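Local coordinates for glutathione S-transferase (Agrobacterium tumefaciens, PDB 2YCD), which probably catalyses the conjugation of glutathione to electrophilic compounds and binds S-(p-nitrobenzyl)glutathione, at residues A[17-22]-A[74-79]; A[35-40]-A[181-186]; A[98-103]-A[172-177]. All blocks are in the same frame, centred on the assembly; numbering follows the deposited sequence.

Contact 1. Residues A[17-22]-A[74-79]. With GTB (S-(p-nitrobenzyl)glutathione), chain B.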
loop_
_atom_site.group_PDB
_atom_site.type_symbol
_atom_site.label_atom_id
_atom_site.label_comp_id
_atom_site.label_asym_id
_atom_site.label_seq_id
_atom_site.Cartn_x
_atom_site.Cartn_y
_atom_site.Cartn_z
ATOM N N PRO A 17 17.865 -15.794 -3.549
ATOM C CA PRO A 17 16.410 -15.910 -3.553
ATOM C C PRO A 17 15.859 -16.258 -4.944
ATOM O O PRO A 17 16.520 -16.055 -5.976
ATOM C CB PRO A 17 15.963 -14.507 -3.136
ATOM C CG PRO A 17 16.999 -13.620 -3.727
ATOM C CD PRO A 17 18.310 -14.389 -3.572
ATOM N N THR A 18 14.650 -16.813 -4.941
ATOM C CA THR A 18 13.913 -17.154 -6.146
ATOM C C THR A 18 12.584 -16.390 -6.139
ATOM O O THR A 18 11.864 -16.403 -5.141
ATOM C CB THR A 18 13.625 -18.666 -6.219
ATOM O OG1 THR A 18 14.879 -19.360 -6.250
ATOM C CG2 THR A 18 12.821 -19.000 -7.477
ATOM N N ILE A 19 12.278 -15.710 -7.235
ATOM C CA ILE A 19 11.030 -14.970 -7.337
ATOM C C ILE A 19 10.126 -15.537 -8.420
ATOM O O ILE A 19 10.598 -16.058 -9.437
ATOM C CB ILE A 19 11.272 -13.479 -7.565
ATOM C CG1 ILE A 19 11.850 -13.232 -8.944
ATOM C CG2 ILE A 19 12.176 -12.907 -6.443
ATOM C CD1 ILE A 19 11.997 -11.748 -9.266
ATOM N N THR A 20 8.825 -15.476 -8.201
ATOM C CA THR A 20 7.896 -15.937 -9.230
ATOM C C THR A 20 7.521 -14.800 -10.165
ATOM O O THR A 20 7.393 -13.634 -9.747
ATOM C CB THR A 20 6.623 -16.538 -8.631
ATOM O OG1 THR A 20 6.065 -15.595 -7.702
ATOM C CG2 THR A 20 6.912 -17.878 -7.922
ATOM N N VAL A 21 7.357 -15.144 -11.441
ATOM C CA VAL A 21 7.093 -14.175 -12.510
ATOM C C VAL A 21 6.161 -14.834 -13.523
ATOM O O VAL A 21 6.007 -16.055 -13.506
ATOM C CB VAL A 21 8.393 -13.738 -13.237
ATOM C CG1 VAL A 21 9.430 -13.228 -12.231
ATOM C CG2 VAL A 21 8.972 -14.885 -14.086
ATOM N N PHE A 22 5.514 -14.040 -14.373
ATOM C CA PHE A 22 4.697 -14.605 -15.453
ATOM C C PHE A 22 5.593 -15.338 -16.453
ATOM O O PHE A 22 6.637 -14.825 -16.859
ATOM C CB PHE A 22 3.972 -13.507 -16.251
ATOM C CG PHE A 22 2.829 -12.834 -15.536
ATOM C CD1 PHE A 22 1.625 -13.493 -15.332
ATOM C CD2 PHE A 22 2.934 -11.504 -15.164
ATOM C CE1 PHE A 22 0.556 -12.851 -14.718
ATOM C CE2 PHE A 22 1.877 -10.850 -14.540
ATOM C CZ PHE A 22 0.685 -11.520 -14.318
ATOM N N PRO A 74 4.539 -10.964 -7.590
ATOM C CA PRO A 74 5.608 -11.914 -7.255
ATOM C C PRO A 74 5.567 -12.456 -5.830
ATOM O O PRO A 74 5.025 -11.840 -4.914
ATOM C CB PRO A 74 6.868 -11.054 -7.398
ATOM C CG PRO A 74 6.416 -9.678 -6.957
ATOM C CD PRO A 74 4.969 -9.556 -7.396
ATOM N N SER A 75 6.158 -13.627 -5.644
ATOM C CA SER A 75 6.544 -14.090 -4.318
ATOM C C SER A 75 8.055 -14.242 -4.334
ATOM O O SER A 75 8.681 -14.195 -5.402
ATOM C CB SER A 75 5.856 -15.426 -3.977
ATOM O OG SER A 75 6.205 -16.450 -4.894
ATOM N N TYR A 76 8.623 -14.450 -3.155
ATOM C CA TYR A 76 10.060 -14.457 -2.931
ATOM C C TYR A 76 10.348 -15.609 -1.976
ATOM O O TYR A 76 9.732 -15.699 -0.916
ATOM C CB TYR A 76 10.436 -13.117 -2.293
ATOM C CG TYR A 76 11.851 -12.920 -1.793
ATOM C CD1 TYR A 76 12.245 -13.403 -0.542
ATOM C CD2 TYR A 76 12.759 -12.171 -2.513
ATOM C CE1 TYR A 76 13.526 -13.173 -0.059
ATOM C CE2 TYR A 76 14.041 -11.936 -2.030
ATOM C CZ TYR A 76 14.412 -12.437 -0.812
ATOM O OH TYR A 76 15.695 -12.195 -0.358
ATOM N N GLU A 77 11.275 -16.483 -2.351
ATOM C CA GLU A 77 11.634 -17.627 -1.519
ATOM C C GLU A 77 13.125 -17.655 -1.327
ATOM O O GLU A 77 13.881 -17.575 -2.285
ATOM C CB GLU A 77 11.142 -18.930 -2.145
ATOM C CG GLU A 77 11.624 -20.183 -1.428
ATOM C CD GLU A 77 11.014 -21.469 -1.993
ATOM O OE1 GLU A 77 10.749 -21.532 -3.216
ATOM O OE2 GLU A 77 10.816 -22.424 -1.210
ATOM N N GLN A 78 13.549 -17.775 -0.073
ATOM C CA GLN A 78 14.966 -17.821 0.253
ATOM C C GLN A 78 15.141 -18.677 1.498
ATOM O O GLN A 78 14.796 -18.270 2.611
ATOM C CB GLN A 78 15.490 -16.412 0.474
ATOM C CG GLN A 78 16.992 -16.330 0.622
ATOM C CD GLN A 78 17.467 -14.903 0.733
ATOM O OE1 GLN A 78 16.746 -14.034 1.232
ATOM N NE2 GLN A 78 18.673 -14.642 0.257
ATOM N N GLY A 79 15.647 -19.887 1.304
ATOM C CA GLY A 79 15.670 -20.829 2.414
ATOM C C GLY A 79 14.258 -21.021 2.955
ATOM O O GLY A 79 13.322 -21.293 2.187
HETATM N N1 GTB B . -0.170 -6.160 -3.814
HETATM C CA1 GTB B . 0.476 -7.157 -4.679
HETATM C C1 GTB B . 1.941 -6.838 -4.832
HETATM O O11 GTB B . 2.260 -5.633 -4.914
HETATM O O12 GTB B . 2.772 -7.777 -4.887
HETATM C CB1 GTB B . -0.260 -7.180 -6.028
HETATM C CG1 GTB B . 0.271 -8.295 -6.926
HETATM C CD1 GTB B . -0.362 -8.262 -8.304
HETATM O OE1 GTB B . -1.219 -7.418 -8.563
HETATM N N2 GTB B . 0.080 -9.168 -9.174
HETATM C CA2 GTB B . -0.426 -9.246 -10.546
HETATM C C2 GTB B . -0.879 -10.631 -10.893
HETATM O O2 GTB B . -0.294 -11.628 -10.475
HETATM C CB2 GTB B . 0.734 -8.955 -11.517
HETATM S SG2 GTB B . 1.354 -7.308 -11.455
HETATM N N3 GTB B . -1.939 -10.709 -11.700
HETATM C CA3 GTB B . -2.496 -11.951 -12.210
HETATM C C3 GTB B . -3.831 -12.308 -11.625
HETATM O O31 GTB B . -4.399 -11.509 -10.856
HETATM O O32 GTB B . -4.302 -13.421 -11.955
HETATM C "C'" GTB B . 0.058 -6.273 -12.067
HETATM C "C1'" GTB B . 0.207 -5.966 -13.534
HETATM C "C2'" GTB B . -0.446 -6.744 -14.477
HETATM C "C3'" GTB B . -0.310 -6.448 -15.832
HETATM C "C4'" GTB B . 0.476 -5.370 -16.234
HETATM N N41 GTB B . 0.605 -5.066 -17.602
HETATM O O41 GTB B . 1.203 -4.059 -17.975
HETATM O O42 GTB B . 0.097 -5.812 -18.418
HETATM C "C5'" GTB B . 1.118 -4.590 -15.283
HETATM C "C6'" GTB B . 0.982 -4.882 -13.929
HETATM O O HOH W 1 15.825 -19.595 -3.695
HETATM O O HOH W 2 8.987 -17.395 -4.851
#
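The Tyr76 ring is met obliquely by two apolar groups. Pro17 CB lies 3.4 Å from Tyr76 CE2, and the methyl Ile19 CG2 approaches Tyr76 CD2 at 4.0 Å. Tyr76 CG stands anti to the backbone N (chi1 172°), which carries the ring along the sheet towards Pro17. The ring is also tethered within its own strand, because Tyr76 OH donates to Gln78 OE1 at 2.6 Å from above the carbonyl plane. Phe22 is a second flat group at the far end of 17-22. Its CE2 comes obliquely to within 3.7 Å of CB2 of the bound S-(p-nitrobenzyl)glutathione.

The strands run antiparallel. Thr18 and Glu77 form a hydrogen-bonded pair, with both donors in the plane of the carbonyl they reach. Ile19 and Tyr76 form the next, non-hydrogen-bonded pair. Thr20 N then donates to Ser75 O at 3.1 Å. Between the same two residues the return bond goes to a side chain: Thr20 OG1, held between the backbone N and carbonyl carbon (chi1 52°), accepts from Ser75 N at 2.8 Å. Thr20 O is buried without a polar partner. A water bridges Thr18 O and Ser75 OG.

The peptide before Pro74 is cis, and Ile73 O is hydrogen-bonded to the ligand. An antiparallel strand entered through a cis-proline beside the glutathione site is the hallmark of the thioredoxin-like domain of glutathione transferases.

Contact 2. Residues A[35-40]-A[181-186]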
loop_
_atom_site.group_PDB
_atom_site.type_symbol
_atom_site.label_atom_id
_atom_site.label_comp_id
_atom_site.label_asym_id
_atom_site.label_seq_id
_atom_site.Cartn_x
_atom_site.Cartn_y
_atom_site.Cartn_z
ATOM N N ASP A 35 6.967 -7.898 -10.576
ATOM C CA ASP A 35 8.303 -8.463 -10.373
ATOM C C ASP A 35 9.382 -7.408 -10.662
ATOM O O ASP A 35 10.490 -7.492 -10.135
ATOM C CB ASP A 35 8.534 -9.693 -11.265
ATOM C CG ASP A 35 8.413 -9.373 -12.752
ATOM O OD1 ASP A 35 7.321 -8.942 -13.186
ATOM O OD2 ASP A 35 9.396 -9.532 -13.501
ATOM N N MET A 36 9.069 -6.401 -11.472
ATOM C CA MET A 36 10.095 -5.447 -11.877
ATOM C C MET A 36 10.751 -4.689 -10.702
ATOM O O MET A 36 11.983 -4.604 -10.634
ATOM C CB MET A 36 9.554 -4.493 -12.937
ATOM C CG MET A 36 10.589 -3.509 -13.424
ATOM S SD MET A 36 11.954 -4.278 -14.364
ATOM C CE MET A 36 12.935 -2.806 -14.565
ATOM N N PRO A 37 9.950 -4.135 -9.770
ATOM C CA PRO A 37 10.617 -3.435 -8.654
ATOM C C PRO A 37 11.461 -4.374 -7.813
ATOM O O PRO A 37 12.489 -3.955 -7.289
ATOM C CB PRO A 37 9.450 -2.846 -7.828
ATOM C CG PRO A 37 8.198 -3.577 -8.345
ATOM C CD PRO A 37 8.501 -3.866 -9.799
ATOM N N VAL A 38 11.048 -5.637 -7.681
ATOM C CA VAL A 38 11.841 -6.617 -6.946
ATOM C C VAL A 38 13.181 -6.902 -7.664
ATOM O O VAL A 38 14.233 -6.903 -7.034
ATOM C CB VAL A 38 11.031 -7.921 -6.762
ATOM C CG1 VAL A 38 11.903 -9.004 -6.126
ATOM C CG2 VAL A 38 9.779 -7.651 -5.905
ATOM N N ARG A 39 13.132 -7.170 -8.968
ATOM C CA ARG A 39 14.341 -7.378 -9.766
ATOM C C ARG A 39 15.267 -6.172 -9.651
ATOM O O ARG A 39 16.493 -6.326 -9.507
ATOM C CB ARG A 39 13.972 -7.584 -11.232
ATOM C CG ARG A 39 13.206 -8.866 -11.554
ATOM C CD ARG A 39 12.895 -8.839 -13.048
ATOM N NE ARG A 39 12.230 -10.022 -13.599
ATOM C CZ ARG A 39 12.889 -11.084 -14.062
ATOM N NH1 ARG A 39 14.211 -11.185 -13.923
ATOM N NH2 ARG A 39 12.212 -12.079 -14.614
ATOM N N TRP A 40 14.706 -4.976 -9.765
ATOM C CA TRP A 40 15.500 -3.756 -9.695
ATOM C C TRP A 40 16.180 -3.614 -8.322
ATOM O O TRP A 40 17.391 -3.323 -8.233
ATOM C CB TRP A 40 14.584 -2.571 -10.039
ATOM C CG TRP A 40 15.259 -1.208 -10.149
ATOM C CD1 TRP A 40 16.607 -0.928 -10.049
ATOM C CD2 TRP A 40 14.607 0.043 -10.390
ATOM N NE1 TRP A 40 16.817 0.433 -10.206
ATOM C CE2 TRP A 40 15.606 1.047 -10.404
ATOM C CE3 TRP A 40 13.262 0.416 -10.561
ATOM C CZ2 TRP A 40 15.303 2.404 -10.601
ATOM C CZ3 TRP A 40 12.960 1.759 -10.767
ATOM C CH2 TRP A 40 13.980 2.740 -10.790
ATOM N N MET A 181 8.184 4.026 -6.475
ATOM C CA MET A 181 7.491 5.150 -7.098
ATOM C C MET A 181 7.679 5.196 -8.619
ATOM O O MET A 181 6.712 5.431 -9.358
ATOM C CB MET A 181 7.952 6.475 -6.482
ATOM C CG MET A 181 7.155 7.701 -6.981
ATOM S SD MET A 181 5.454 7.753 -6.353
ATOM C CE MET A 181 5.742 8.299 -4.662
ATOM N N ILE A 182 8.897 4.957 -9.082
ATOM C CA ILE A 182 9.144 4.971 -10.515
ATOM C C ILE A 182 8.431 3.820 -11.220
ATOM O O ILE A 182 7.862 3.999 -12.292
ATOM C CB ILE A 182 10.645 5.055 -10.811
ATOM C CG1 ILE A 182 11.117 6.463 -10.438
ATOM C CG2 ILE A 182 10.937 4.783 -12.304
ATOM C CD1 ILE A 182 12.632 6.652 -10.409
ATOM N N CYS A 183 8.424 2.632 -10.620
ATOM C CA CYS A 183 7.715 1.525 -11.257
ATOM C C CYS A 183 6.209 1.781 -11.338
ATOM O O CYS A 183 5.580 1.414 -12.338
ATOM C CB CYS A 183 8.020 0.193 -10.568
ATOM S SG CYS A 183 9.723 -0.403 -10.825
ATOM N N VAL A 184 5.654 2.432 -10.321
ATOM C CA VAL A 184 4.239 2.841 -10.347
ATOM C C VAL A 184 3.997 3.880 -11.465
ATOM O O VAL A 184 3.075 3.742 -12.288
ATOM C CB VAL A 184 3.804 3.359 -8.927
ATOM C CG1 VAL A 184 2.557 4.234 -8.985
ATOM C CG2 VAL A 184 3.618 2.170 -7.943
ATOM N N LEU A 185 4.827 4.915 -11.512
ATOM C CA LEU A 185 4.645 5.986 -12.496
ATOM C C LEU A 185 4.786 5.480 -13.927
ATOM O O LEU A 185 4.135 6.008 -14.834
ATOM C CB LEU A 185 5.645 7.120 -12.246
ATOM C CG LEU A 185 5.383 7.968 -11.000
ATOM C CD1 LEU A 185 6.558 8.887 -10.744
ATOM C CD2 LEU A 185 4.100 8.771 -11.149
ATOM N N ARG A 186 5.619 4.465 -14.137
ATOM C CA ARG A 186 5.787 3.910 -15.477
ATOM C C ARG A 186 4.508 3.332 -16.066
ATOM O O ARG A 186 4.421 3.198 -17.284
ATOM C CB ARG A 186 6.924 2.884 -15.523
ATOM C CG ARG A 186 8.317 3.513 -15.436
ATOM C CD ARG A 186 9.428 2.503 -15.875
ATOM N NE ARG A 186 9.224 2.105 -17.275
ATOM C CZ ARG A 186 9.094 0.859 -17.733
ATOM N NH1 ARG A 186 9.198 -0.176 -16.927
ATOM N NH2 ARG A 186 8.876 0.649 -19.035
#
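This is the interface of the two domains of the glutathione transferase fold, made by helix 35-45 of the thioredoxin-like domain and helix 176-185 of the helical domain. The short segments run roughly antiparallel, at 147°, with axes 9.8 Å from each other. No hydrogen bond joins them. The packing centres on Cys183.

Its sulfur lies at the edge of the Trp40 indole, in the ring plane. Cys183 SG is 3.6 Å from Trp40 CE3, a sulfur-aromatic contact. The same sulfur sits against the Pro37 ring, 3.8 Å from Pro37 CD, and meets Met36 CG at 4.1 Å. Three residues of one helix therefore touch one sulfur of the other. Cys183 SG stands anti to its carbonyl carbon (chi1 -70°), which directs it between Pro37 and Trp40.

Ile182 meets the next part of the indole edge. Its side chain crosses Trp40 at about a right angle, and Ile182 CG2 touches Trp40 CZ3 at 3.9 Å. Trp40 CG is anti to the backbone N (chi1 -174°), so the six-membered ring extends over to the second helix. The indole NE1 has its own partner in Glu44, and Phe213 packs edge-to-face with the ring.

The other side of helix 35-45 carries a salt bridge within the helix. Arg39 NE reaches Asp35 OD2 at 2.9 Å, in the guanidinium plane and on the anti lone pair of that oxygen.

Contact 3. Residues A[98-103]-A[172-177]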
loop_
_atom_site.group_PDB
_atom_site.type_symbol
_atom_site.label_atom_id
_atom_site.label_comp_id
_atom_site.label_asym_id
_atom_site.label_seq_id
_atom_site.Cartn_x
_atom_site.Cartn_y
_atom_site.Cartn_z
ATOM N N SER A 98 22.948 -2.893 1.828
ATOM C CA SER A 98 23.166 -1.454 1.885
ATOM C C SER A 98 22.845 -0.815 0.535
ATOM O O SER A 98 22.961 -1.462 -0.506
ATOM C CB SER A 98 24.606 -1.136 2.295
ATOM O OG SER A 98 25.516 -1.514 1.278
ATOM N N GLY A 99 22.424 0.451 0.564
ATOM C CA GLY A 99 22.207 1.193 -0.664
ATOM C C GLY A 99 20.776 1.517 -1.047
ATOM O O GLY A 99 20.546 2.202 -2.050
ATOM N N LEU A 100 19.812 1.033 -0.273
ATOM C CA LEU A 100 18.402 1.301 -0.568
ATOM C C LEU A 100 17.631 1.981 0.570
ATOM O O LEU A 100 16.522 2.476 0.355
ATOM C CB LEU A 100 17.684 0.011 -0.980
ATOM C CG LEU A 100 18.065 -0.550 -2.363
ATOM C CD1 LEU A 100 17.289 -1.810 -2.684
ATOM C CD2 LEU A 100 17.860 0.491 -3.454
ATOM N N LEU A 101 18.197 1.976 1.778
ATOM C CA LEU A 101 17.621 2.695 2.914
ATOM C C LEU A 101 18.747 3.436 3.621
ATOM O O LEU A 101 19.833 2.888 3.795
ATOM C CB LEU A 101 16.927 1.725 3.874
ATOM C CG LEU A 101 15.559 1.163 3.485
ATOM C CD1 LEU A 101 15.074 0.153 4.519
ATOM C CD2 LEU A 101 14.514 2.273 3.292
ATOM N N PRO A 102 18.515 4.698 3.994
ATOM C CA PRO A 102 19.600 5.395 4.691
ATOM C C PRO A 102 19.758 4.880 6.118
ATOM O O PRO A 102 18.841 4.284 6.693
ATOM C CB PRO A 102 19.160 6.858 4.657
ATOM C CG PRO A 102 17.655 6.797 4.561
ATOM C CD PRO A 102 17.340 5.558 3.767
ATOM N N GLU A 103 20.947 5.090 6.676
ATOM C CA GLU A 103 21.249 4.657 8.036
ATOM C C GLU A 103 20.601 5.549 9.098
ATOM O O GLU A 103 20.120 5.058 10.118
ATOM C CB GLU A 103 22.764 4.594 8.245
ATOM C CG GLU A 103 23.454 3.545 7.385
ATOM C CD GLU A 103 22.936 2.140 7.652
ATOM O OE1 GLU A 103 22.349 1.912 8.733
ATOM O OE2 GLU A 103 23.115 1.262 6.781
ATOM N N GLY A 172 16.598 12.398 -0.378
ATOM C CA GLY A 172 18.045 12.469 -0.442
ATOM C C GLY A 172 18.596 11.529 -1.491
ATOM O O GLY A 172 18.353 11.712 -2.686
ATOM N N SER A 173 19.311 10.503 -1.058
ATOM C CA SER A 173 19.939 9.554 -1.968
ATOM C C SER A 173 18.909 8.600 -2.564
ATOM O O SER A 173 17.849 8.369 -1.973
ATOM C CB SER A 173 21.008 8.741 -1.231
ATOM O OG SER A 173 22.053 9.575 -0.765
ATOM N N PHE A 174 19.234 8.045 -3.722
ATOM C CA PHE A 174 18.388 7.037 -4.343
ATOM C C PHE A 174 18.009 5.982 -3.295
ATOM O O PHE A 174 18.851 5.553 -2.501
ATOM C CB PHE A 174 19.120 6.383 -5.519
ATOM C CG PHE A 174 18.309 5.324 -6.211
ATOM C CD1 PHE A 174 17.374 5.665 -7.181
ATOM C CD2 PHE A 174 18.465 3.989 -5.872
ATOM C CE1 PHE A 174 16.612 4.672 -7.792
ATOM C CE2 PHE A 174 17.719 3.013 -6.487
ATOM C CZ PHE A 174 16.797 3.347 -7.434
ATOM N N SER A 175 16.742 5.559 -3.299
ATOM C CA SER A 175 16.262 4.611 -2.286
ATOM C C SER A 175 15.211 3.648 -2.810
ATOM O O SER A 175 14.718 3.763 -3.946
ATOM C CB SER A 175 15.664 5.366 -1.087
ATOM O OG SER A 175 14.369 5.843 -1.402
ATOM N N ALA A 176 14.845 2.698 -1.952
ATOM C CA ALA A 176 13.723 1.817 -2.237
ATOM C C ALA A 176 12.431 2.580 -2.543
ATOM O O ALA A 176 11.576 2.066 -3.275
ATOM C CB ALA A 176 13.507 0.860 -1.081
ATOM N N ALA A 177 12.265 3.789 -1.995
ATOM C CA ALA A 177 11.069 4.559 -2.328
ATOM C C ALA A 177 11.053 4.919 -3.811
ATOM O O ALA A 177 9.996 4.916 -4.452
ATOM C CB ALA A 177 10.963 5.833 -1.461
HETATM O O HOH W 3 21.467 5.147 -2.360
#
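The loop 98-103 passes beside the start of helix 176-185, with Leu100 CA and Ser175 CA 4.3 Å apart, and gives one carbonyl to the helix end. From Ser175 to Asp178 this helix start has the sequence of the N-capping box known from the glutathione transferase fold. Ser175 is the N-cap. Its OG, between the backbone N and carbonyl carbon (chi1 77°), accepts from Ala177 N at 3.0 Å in a bent capping bond. Ser175 N donates to Asp178 OD2, and Phe174, just before the cap, packs on Ile179 as a hydrophobic staple.

The loop satisfies one more N-H of this first turn. Ala176 N donates to Leu100 O at 2.9 Å, in the carbonyl plane and on a lone pair. The bond is almost straight, 171° at the hydrogen. Ser175 CB lies 3.3 Å from the same oxygen.

Leu100 and Phe174 extend side by side in the same direction. The methyl Leu100 CD2 meets Phe174 CE2 obliquely at 3.9 Å. Leu100 CB faces the Ala176 methyl more loosely. Leu100 also packs on Ala41 and Val45, so this loop side chain lies between helix 35-45 and helix 176-185. Phe174 has an edge-to-face neighbour in Trp169 and a cation-pi partner in Arg210.

At the outer side, Gly99 O and Phe174 O lie near each other and share a water. It donates to both, at 3.1 Å from Gly99 O and 2.7 Å from Phe174 O.

How the contacts relate
The three contacts run from the sheet across the domain boundary into the helical domain. Contact 1 joins two strands of the thioredoxin-like domain. Its strand 18-22 leads along the chain to helix 35-45 of contact 2, which packs back on it through Val38 and Arg39. The centres of contacts 1 and 2 are about 16 Å apart. Contacts 2 and 3 share helix 176-185, contact 3 at its start and contact 2 further along. Their centres are about 15 Å apart, and Trp40 touches Phe174. Along the chain, contacts 1 and 2 interleave, while contact 3 falls between the two segments of contact 2. Contacts 2 and 3 join the thioredoxin-like part to the helical part; contact 1 builds the sheet beside the ligand.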